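PDB 6IWR: N-acetylgalactosaminyltransferase 7 from Homo sapiens, which belongs to the polypeptide GalNAc-transferase family and joins a GT-A-type glycosyltransferase domain to a ricin-type beta-trefoil lectin domain. Local coordinates for residues A[187-191]-A[192-196]; A[460-464]-A[465-469]. All blocks are in the same frame, centred on the assembly; numbering follows the deposited sequence.

Contact 1 of 2, residues A[187-191]-A[192-196]; sequences DFSNK and EHLKE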
# COMPACT_ATOMS: atom_id res chain seq x y z
N ASP A 187 21.92 18.62 7.81
CA ASP A 187 22.46 17.28 8.00
C ASP A 187 22.85 16.65 6.66
O ASP A 187 22.32 15.62 6.24
CB ASP A 187 21.48 16.39 8.74
CG ASP A 187 22.14 15.18 9.34
OD1 ASP A 187 23.34 15.29 9.69
OD2 ASP A 187 21.48 14.12 9.43
N PHE A 188 23.80 17.31 5.98
CA PHE A 188 24.50 16.71 4.85
C PHE A 188 23.61 16.62 3.60
O PHE A 188 23.65 15.62 2.89
CB PHE A 188 25.05 15.33 5.22
CG PHE A 188 26.25 14.93 4.44
CD1 PHE A 188 27.34 15.78 4.37
CD2 PHE A 188 26.30 13.72 3.77
CE1 PHE A 188 28.46 15.43 3.63
CE2 PHE A 188 27.42 13.36 3.04
CZ PHE A 188 28.50 14.21 2.97
N SER A 189 22.83 17.67 3.34
CA SER A 189 21.98 17.71 2.15
C SER A 189 22.81 17.71 0.87
O SER A 189 23.97 18.15 0.85
CB SER A 189 21.09 18.97 2.19
OG SER A 189 20.34 19.08 3.39
N ASN A 190 22.21 17.25 -0.22
CA ASN A 190 22.86 17.37 -1.52
C ASN A 190 22.19 18.35 -2.46
O ASN A 190 22.81 18.76 -3.44
CB ASN A 190 22.95 16.01 -2.22
CG ASN A 190 21.83 15.10 -1.84
OD1 ASN A 190 21.85 14.52 -0.75
ND2 ASN A 190 20.83 14.98 -2.71
N LYS A 191 20.94 18.75 -2.21
CA LYS A 191 20.23 19.58 -3.16
C LYS A 191 20.80 21.00 -3.17
O LYS A 191 21.02 21.62 -2.13
CB LYS A 191 18.73 19.59 -2.86
CG LYS A 191 18.21 18.22 -2.48
CD LYS A 191 16.81 17.89 -2.99
CE LYS A 191 16.84 16.48 -3.55
NZ LYS A 191 15.56 15.88 -4.00
N GLU A 192 21.02 21.51 -4.39
CA GLU A 192 21.80 22.72 -4.60
C GLU A 192 21.12 23.98 -4.07
O GLU A 192 21.81 24.92 -3.66
CB GLU A 192 22.07 22.89 -6.08
CG GLU A 192 23.37 23.60 -6.36
CD GLU A 192 23.28 24.42 -7.61
OE1 GLU A 192 22.35 24.15 -8.41
OE2 GLU A 192 24.11 25.34 -7.78
N HIS A 193 19.81 24.03 -4.04
CA HIS A 193 19.15 25.22 -3.52
C HIS A 193 19.48 25.45 -2.06
O HIS A 193 19.41 26.55 -1.56
CB HIS A 193 17.64 25.17 -3.75
CG HIS A 193 16.95 24.03 -3.08
ND1 HIS A 193 16.33 24.16 -1.87
CD2 HIS A 193 16.76 22.76 -3.47
CE1 HIS A 193 15.79 23.00 -1.53
NE2 HIS A 193 16.04 22.14 -2.49
N LEU A 194 19.91 24.40 -1.39
CA LEU A 194 20.15 24.47 0.04
C LEU A 194 21.51 24.99 0.42
O LEU A 194 21.79 25.14 1.58
CB LEU A 194 19.91 23.12 0.68
CG LEU A 194 18.46 22.68 0.65
CD1 LEU A 194 18.33 21.18 0.66
CD2 LEU A 194 17.75 23.27 1.84
N LYS A 195 22.37 25.23 -0.55
CA LYS A 195 23.69 25.76 -0.25
C LYS A 195 24.03 26.95 -1.13
O LYS A 195 23.81 26.91 -2.32
CB LYS A 195 24.71 24.67 -0.45
CG LYS A 195 24.78 24.15 -1.87
CD LYS A 195 24.60 22.65 -1.91
CE LYS A 195 25.84 21.98 -2.46
NZ LYS A 195 25.80 20.52 -2.23
N GLU A 196 24.62 27.97 -0.55
CA GLU A 196 24.98 29.18 -1.28
C GLU A 196 23.78 30.03 -1.56
O GLU A 196 23.73 31.16 -1.14
CB GLU A 196 25.67 28.86 -2.60
CG GLU A 196 27.16 28.63 -2.49
CD GLU A 196 27.55 27.23 -2.89
OE1 GLU A 196 26.75 26.57 -3.57
OE2 GLU A 196 28.65 26.78 -2.53

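Contact 2 of 2, residues A[460-464]-A[465-469]; sequences DITSH and YPLPP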
# COMPACT_ATOMS: atom_id res chain seq x y z
N ASP A 460 -2.52 5.62 32.82
CA ASP A 460 -3.61 5.31 31.89
C ASP A 460 -3.21 4.42 30.72
O ASP A 460 -4.10 3.96 30.00
CB ASP A 460 -4.27 6.58 31.32
CG ASP A 460 -3.26 7.62 30.89
OD1 ASP A 460 -2.08 7.46 31.26
OD2 ASP A 460 -3.64 8.60 30.22
N ILE A 461 -1.92 4.15 30.52
CA ILE A 461 -1.51 3.48 29.29
C ILE A 461 -2.05 2.04 29.24
O ILE A 461 -2.60 1.61 28.23
CB ILE A 461 0.01 3.51 29.14
CG1 ILE A 461 0.43 4.93 28.79
CG2 ILE A 461 0.45 2.45 28.12
CD1 ILE A 461 1.92 5.15 28.83
N THR A 462 -1.85 1.27 30.32
CA THR A 462 -2.26 -0.13 30.23
C THR A 462 -3.76 -0.27 30.06
O THR A 462 -4.24 -1.34 29.66
CB THR A 462 -1.83 -0.92 31.44
OG1 THR A 462 -2.52 -0.41 32.60
CG2 THR A 462 -0.33 -0.82 31.63
N SER A 463 -4.51 0.80 30.33
CA SER A 463 -5.93 0.77 30.06
C SER A 463 -6.25 0.94 28.58
O SER A 463 -7.36 0.64 28.15
CB SER A 463 -6.61 1.83 30.92
OG SER A 463 -7.28 2.79 30.14
N HIS A 464 -5.29 1.37 27.77
CA HIS A 464 -5.48 1.44 26.32
C HIS A 464 -4.63 0.45 25.55
O HIS A 464 -5.03 0.02 24.46
CB HIS A 464 -5.18 2.85 25.79
CG HIS A 464 -6.14 3.90 26.25
ND1 HIS A 464 -7.29 4.20 25.56
CD2 HIS A 464 -6.11 4.72 27.32
CE1 HIS A 464 -7.94 5.16 26.20
NE2 HIS A 464 -7.24 5.49 27.27
N TYR A 465 -3.45 0.11 26.07
CA TYR A 465 -2.55 -0.89 25.49
C TYR A 465 -2.17 -1.82 26.63
O TYR A 465 -1.20 -1.57 27.36
CB TYR A 465 -1.36 -0.21 24.80
CG TYR A 465 -1.85 0.75 23.75
CD1 TYR A 465 -2.19 0.29 22.50
CD2 TYR A 465 -2.04 2.09 24.03
CE1 TYR A 465 -2.68 1.14 21.53
CE2 TYR A 465 -2.52 2.97 23.06
CZ TYR A 465 -2.84 2.48 21.81
OH TYR A 465 -3.34 3.32 20.81
N PRO A 466 -2.96 -2.89 26.84
CA PRO A 466 -2.72 -3.80 27.97
C PRO A 466 -1.35 -4.46 27.91
O PRO A 466 -0.76 -4.62 26.84
CB PRO A 466 -3.83 -4.84 27.83
CG PRO A 466 -4.88 -4.20 26.95
CD PRO A 466 -4.18 -3.20 26.08
N LEU A 467 -0.86 -4.84 29.08
CA LEU A 467 0.39 -5.60 29.13
C LEU A 467 0.24 -6.90 28.35
O LEU A 467 -0.78 -7.59 28.50
CB LEU A 467 0.75 -5.91 30.58
CG LEU A 467 1.61 -4.89 31.35
CD1 LEU A 467 1.65 -3.55 30.61
CD2 LEU A 467 1.15 -4.73 32.81
N PRO A 468 1.21 -7.27 27.51
CA PRO A 468 1.01 -8.46 26.66
C PRO A 468 1.37 -9.72 27.42
O PRO A 468 2.25 -9.68 28.29
CB PRO A 468 1.98 -8.22 25.51
CG PRO A 468 3.16 -7.56 26.19
CD PRO A 468 2.51 -6.63 27.24
N PRO A 469 0.72 -10.84 27.12
CA PRO A 469 1.15 -12.12 27.71
C PRO A 469 2.55 -12.50 27.26
O PRO A 469 3.00 -12.15 26.17
CB PRO A 469 0.10 -13.12 27.19
CG PRO A 469 -1.08 -12.30 26.81
CD PRO A 469 -0.53 -10.98 26.36

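Contact 1 of 2, residues A[187-191]-A[192-196]
Lys191 and Leu194 are joined by a single backbone hydrogen bond, Leu194 N to Lys191 O at 3.1 Å, which opens the short 3-10 turn of residues 192-194. A second bond of the same i to i+3 spacing, Lys195 N to Glu192 O, carries the turn one residue further.

The remaining contacts are van der Waals. Methyl CD1 of Leu194 touches both Ser189 CB and Lys191 CB, 3.9 Å from each. The His193 ring approaches Lys191 CB obliquely with its CD2-NE2 side, NE2 lying 3.7 Å from that carbon; with CG lying between the backbone N and the carbonyl carbon (chi1 61°), the imidazole is directed to that side. The bent chain of Lys195 runs past the carbonyl oxygen of Lys191, with Lys195 CD 3.7 Å from Lys191 O.

The polar ends of Lys191 and Ser189 find partners elsewhere in the chain. Lys191 NZ forms a salt bridge with Glu112, and Phe113 adds a cation-pi contact to the same lysine, while Ser189 OG hydrogen-bonds to Asp186 and to the backbone N of Asn157.

The loop 187-196 links strand 179-186 to helix 197-201, where Glu196 occupies the N-cap position. On the inner side Leu194 packs on Phe155 of strand 149-155 and Leu163 of helix 160-173, and His193 rests on Trp160 of that same helix.

Contact 2 of 2, residues A[460-464]-A[465-469]
Tyr465 turns one face of its phenol ring onto the peptide just before it: the carbonyl carbon of His464 lies over that face, 3.3 Å from Tyr465 CG. The ring gets there with CG beside its own backbone N and anti to the carbonyl carbon (chi1 -57°), folding back along the chain. On the same residue pair, His464 CB comes within 3.7 Å of Tyr465 CD2, whereas the imidazole itself leads away.

The backbone N of Tyr465 is held by Ile461 O, 2.8 Å away, in a nearly straight bond, 171° at the hydrogen. The same oxygen also accepts from His464 N, so two successive amides converge on one carbonyl at the end of residues 461-463, which have helical backbone angles.

Further along, the side chains of Thr462 and Leu467 cross obliquely, methyl to methyl, with Thr462 CG2 3.5 Å from Leu467 CD1. The backbones also meet through CA-H...O contacts in both directions, Thr462 CA to Tyr465 O and Pro466 CA to Thr462 O. Pro466 has no amide hydrogen to offer Thr462 O, and the chain leaves extended.

This linker runs from helix 450-457 to strand 471-474. Ile461 packs on strand 292-296 and Tyr465 on Lys303 of strand 302-306; Trp298 NE1 hydrogen-bonds to Tyr465 O, and Leu467 reaches Tyr419 of helix 417-423.

Contact 1 precedes contact 2 along the chain, and the two lie on opposite sides of its centre, 44 Å apart between centres and about 29 Å between nearest atoms, without touching. Residues 187-196 belong to the GT-A-type part, at the end of strand 179-186 in the large mixed sheet; there the side chain of Ser189 is about 14 Å from the bound manganese ion. Residues 460-469 come much later, leading from the last helix, 450-457, to strand 471-474 of the lectin-type part. One contact is thus a surface turn of the glycosyltransferase part, the other probably part of the connection to the lectin-type unit.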